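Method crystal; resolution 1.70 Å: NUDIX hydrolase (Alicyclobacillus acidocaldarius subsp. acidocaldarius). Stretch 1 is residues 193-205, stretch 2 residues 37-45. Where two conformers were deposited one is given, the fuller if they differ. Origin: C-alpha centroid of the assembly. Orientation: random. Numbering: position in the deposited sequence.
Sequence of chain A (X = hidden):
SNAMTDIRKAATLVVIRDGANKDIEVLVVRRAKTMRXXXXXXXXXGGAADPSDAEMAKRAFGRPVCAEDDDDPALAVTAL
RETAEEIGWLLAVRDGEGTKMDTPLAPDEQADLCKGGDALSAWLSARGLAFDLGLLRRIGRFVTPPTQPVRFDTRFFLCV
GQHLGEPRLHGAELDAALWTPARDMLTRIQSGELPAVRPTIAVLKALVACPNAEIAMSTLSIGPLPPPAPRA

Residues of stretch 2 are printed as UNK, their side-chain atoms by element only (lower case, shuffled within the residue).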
# COMPACT_ATOMS: atom_id res chain seq x y z
N GLU A 193 12.64 0.95 19.17
CA GLU A 193 13.05 -0.39 18.74
C GLU A 193 13.19 -0.45 17.22
O GLU A 193 14.14 -1.04 16.71
CB GLU A 193 12.01 -1.44 19.19
CG GLU A 193 11.57 -1.34 20.64
CD GLU A 193 10.88 -2.54 21.25
OE1 GLU A 193 10.72 -2.56 22.49
OE2 GLU A 193 10.51 -3.48 20.49
N LEU A 194 12.23 0.16 16.50
CA LEU A 194 12.18 0.17 15.02
C LEU A 194 11.96 1.59 14.44
O LEU A 194 11.12 2.33 14.95
CB LEU A 194 11.07 -0.76 14.49
CG LEU A 194 11.13 -2.24 14.91
CD1 LEU A 194 9.79 -2.85 14.82
CD2 LEU A 194 12.16 -3.03 14.08
N PRO A 195 12.67 1.97 13.36
CA PRO A 195 12.46 3.31 12.81
C PRO A 195 11.29 3.33 11.84
O PRO A 195 11.01 2.33 11.15
CB PRO A 195 13.77 3.61 12.09
CG PRO A 195 14.51 2.31 12.00
CD PRO A 195 13.75 1.25 12.65
N ALA A 196 10.60 4.48 11.76
CA ALA A 196 9.50 4.66 10.80
C ALA A 196 9.37 6.16 10.45
O ALA A 196 9.67 6.99 11.29
CB ALA A 196 8.17 4.11 11.36
N VAL A 197 8.90 6.49 9.24
CA VAL A 197 8.66 7.89 8.86
C VAL A 197 7.39 8.40 9.55
O VAL A 197 6.55 7.60 9.93
CB VAL A 197 8.70 8.12 7.32
CG1 VAL A 197 10.03 7.67 6.75
CG2 VAL A 197 7.53 7.42 6.61
N ARG A 198 7.30 9.72 9.78
CA ARG A 198 6.14 10.32 10.46
C ARG A 198 4.76 9.88 9.94
O ARG A 198 3.93 9.49 10.76
CB ARG A 198 6.29 11.85 10.56
CG ARG A 198 7.38 12.25 11.59
CD ARG A 198 7.31 13.73 11.91
NE ARG A 198 7.61 14.53 10.72
CZ ARG A 198 6.95 15.63 10.36
NH1 ARG A 198 7.29 16.28 9.26
NH2 ARG A 198 5.95 16.08 11.11
N PRO A 199 4.50 9.85 8.60
CA PRO A 199 3.20 9.38 8.11
C PRO A 199 2.83 7.96 8.56
O PRO A 199 1.66 7.69 8.89
CB PRO A 199 3.38 9.44 6.59
CG PRO A 199 4.37 10.49 6.37
CD PRO A 199 5.35 10.31 7.48
N THR A 200 3.85 7.07 8.64
CA THR A 200 3.62 5.68 9.12
C THR A 200 3.07 5.67 10.53
O THR A 200 2.08 4.98 10.80
CB THR A 200 4.93 4.85 8.99
OG1 THR A 200 5.26 4.79 7.63
CG2 THR A 200 4.76 3.42 9.53
N ILE A 201 3.69 6.44 11.43
CA ILE A 201 3.27 6.54 12.82
C ILE A 201 1.82 7.09 12.87
O ILE A 201 0.98 6.57 13.59
CB ILE A 201 4.27 7.41 13.62
CG1 ILE A 201 5.68 6.79 13.55
CG2 ILE A 201 3.81 7.61 15.06
CD1 ILE A 201 6.88 7.72 14.17
N ALA A 202 1.56 8.15 12.10
CA ALA A 202 0.26 8.82 12.13
C ALA A 202 -0.84 7.86 11.62
O ALA A 202 -1.93 7.83 12.20
CB ALA A 202 0.33 10.12 11.33
N VAL A 203 -0.52 6.96 10.66
CA VAL A 203 -1.52 5.96 10.24
C VAL A 203 -1.77 4.96 11.36
O VAL A 203 -2.92 4.65 11.66
CB VAL A 203 -1.10 5.20 8.94
CG1 VAL A 203 -2.04 3.99 8.65
CG2 VAL A 203 -1.06 6.16 7.74
N LEU A 204 -0.70 4.46 12.00
CA LEU A 204 -0.85 3.50 13.11
C LEU A 204 -1.67 4.06 14.26
O LEU A 204 -2.57 3.38 14.76
CB LEU A 204 0.49 2.99 13.58
CG LEU A 204 1.31 2.26 12.53
CD1 LEU A 204 2.75 2.17 13.02
CD2 LEU A 204 0.72 0.85 12.18
N LYS A 205 -1.44 5.33 14.63
CA LYS A 205 -2.22 5.96 15.70
C LYS A 205 -3.70 6.06 15.29
O LYS A 205 -4.59 5.85 16.14
CB LYS A 205 -1.71 7.38 16.02
CG LYS A 205 -0.36 7.46 16.66
CD LYS A 205 0.02 8.94 16.88
CE LYS A 205 1.38 9.10 17.51
NZ LYS A 205 1.98 10.42 17.20
N UNK A 37 18.76 3.00 1.04
CA UNK A 37 17.85 4.03 1.52
C UNK A 37 16.96 3.50 2.65
O UNK A 37 16.24 2.51 2.47
c UNK A 37 14.71 5.62 0.57
c UNK A 37 14.32 7.84 1.41
c UNK A 37 16.09 5.77 0.77
c UNK A 37 16.56 6.99 1.24
c UNK A 37 13.83 6.65 0.90
c UNK A 37 17.05 4.66 0.36
c UNK A 37 15.69 8.02 1.56
N UNK A 38 17.00 4.19 3.80
CA UNK A 38 16.18 3.81 4.95
C UNK A 38 16.27 2.32 5.30
O UNK A 38 15.22 1.72 5.54
c UNK A 38 15.21 6.64 5.41
c UNK A 38 12.97 5.97 4.33
c UNK A 38 14.72 4.22 4.78
c UNK A 38 14.48 5.71 4.44
N UNK A 39 17.48 1.74 5.44
CA UNK A 39 17.55 0.32 5.89
C UNK A 39 16.95 0.19 7.26
O UNK A 39 17.10 1.11 8.10
c UNK A 39 19.72 1.34 5.92
c UNK A 39 18.82 2.32 5.26
c UNK A 39 19.06 0.01 5.92
N UNK A 40 16.21 -0.91 7.46
CA UNK A 40 15.62 -1.28 8.75
C UNK A 40 14.32 -0.57 9.05
O UNK A 40 13.72 -0.83 10.09
N UNK A 41 13.92 0.36 8.22
CA UNK A 41 12.66 1.09 8.48
C UNK A 41 11.43 0.18 8.27
O UNK A 41 11.43 -0.65 7.32
c UNK A 41 15.07 4.82 8.91
c UNK A 41 12.51 2.32 7.56
c UNK A 41 14.49 3.64 8.43
c UNK A 41 13.14 3.59 8.09
c UNK A 41 12.37 4.73 8.28
c UNK A 41 12.95 5.92 8.75
c UNK A 41 14.30 5.95 9.09
N UNK A 42 10.42 0.33 9.11
CA UNK A 42 9.17 -0.38 8.92
C UNK A 42 8.27 0.58 8.14
O UNK A 42 8.40 1.81 8.28
c UNK A 42 9.38 -1.98 10.89
c UNK A 42 8.51 -0.89 10.24
c UNK A 42 8.24 0.26 11.22
N UNK A 43 7.40 0.03 7.29
CA UNK A 43 6.48 0.82 6.50
C UNK A 43 5.35 -0.06 5.95
O UNK A 43 5.25 -1.26 6.22
c UNK A 43 7.25 1.46 5.32
N UNK A 44 4.52 0.57 5.17
CA UNK A 44 3.49 -0.18 4.48
C UNK A 44 3.99 -0.36 3.03
O UNK A 44 4.84 0.41 2.57
c UNK A 44 1.05 0.52 8.12
c UNK A 44 1.39 0.11 6.83
c UNK A 44 1.03 1.88 8.43
c UNK A 44 1.66 2.40 6.17
c UNK A 44 1.32 2.81 7.46
c UNK A 44 2.16 0.60 4.46
c UNK A 44 1.72 1.05 5.85
N UNK A 45 3.44 -1.31 2.28
CA UNK A 45 3.86 -1.47 0.88
C UNK A 45 3.58 -0.21 0.08
O UNK A 45 2.57 0.47 0.33
c UNK A 45 2.66 -3.44 1.63
c UNK A 45 2.97 -2.65 0.38
c UNK A 45 2.43 -2.32 2.67
O HOH W 1 7.97 4.19 7.54
O HOH W 2 4.52 3.32 4.61

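Position 37 carries seven carbons, one leading into a six-membered ring, with no heteroatom. The ring stays out of reach of stretch 1. This is phenylalanine, F37, and the contact makes no demand on it.

Position 38 has four carbons, forked at the second. Its CA-to-CB bond points toward stretch 1, and one terminal methyl lies 4.2 Å from V197 CG1. A fork one carbon beyond CB means leucine: L38, whose CD1 makes that light contact.

At position 39 three carbons close a ring onto the backbone N, which only proline does. P39 points away from stretch 1; its work is in the backbone, as second residue of a type II turn that starts at L38.

Position 40 has no side-chain atoms, so it is glycine. Its phi of 81° by itself favours that choice, and it is the third residue of the turn, where type II geometry commonly places glycine. G40 still takes part through its backbone: its O lies 3.3 Å from P195 CD.

Position 41 again shows one carbon followed by a ring of six carbons. P195 CB sits over one face, 3.7 Å from the ring centroid and 13° off the normal, a CH-pi contact; V197 CG1 approaches obliquely. The residue is phenylalanine, F41. Its N closes the turn by bonding to L38 O at 3.3 Å, and its CA makes a CA-H...O contact with P195 O at 3.4 Å.

Position 42 has three carbons, two of them carried by CB. One methyl lies 4.0 Å from L194 CD1, the other 3.9 Å from A196 CB. Branching at CB with carbon alone gives valine, V42, modelled in two conformers, one of which is described here. Its N donates to P195 O at 2.9 Å and 167°, the one direct hydrogen bond between the stretches.

Position 43 has a single side-chain carbon, hence alanine. A43 points its CB sideways, and its CA lies 4.3 Å from T200 OG1.

Position 44 has one carbon and a six-carbon ring, and its CA-to-CB bond points toward stretch 1. The ring comes within 3.7 Å of V203 CB, while L204 CD2 meets its edge. This is phenylalanine, F44, and V203 and L204 both touch it from the same helix as T200.

Position 45 closes three carbons onto its N: proline, P45, out of reach of stretch 1.

The rules are economical. A tight turn delivers F41 to a proline, one straight backbone bond fixes the register, and small or branched apolar side chains fill the space beside it. Water completes the polar part: water 1 donates to V42 O (2.5 Å), accepts from V197 N (3.0 Å) and bonds T200 OG1 (2.8 Å), joining strand to helix start. Further along, F44 packs its ring against the helix, while its N donates to water 2 at 2.8 Å.

Stretch 2 37-45: FLPGFVAFP
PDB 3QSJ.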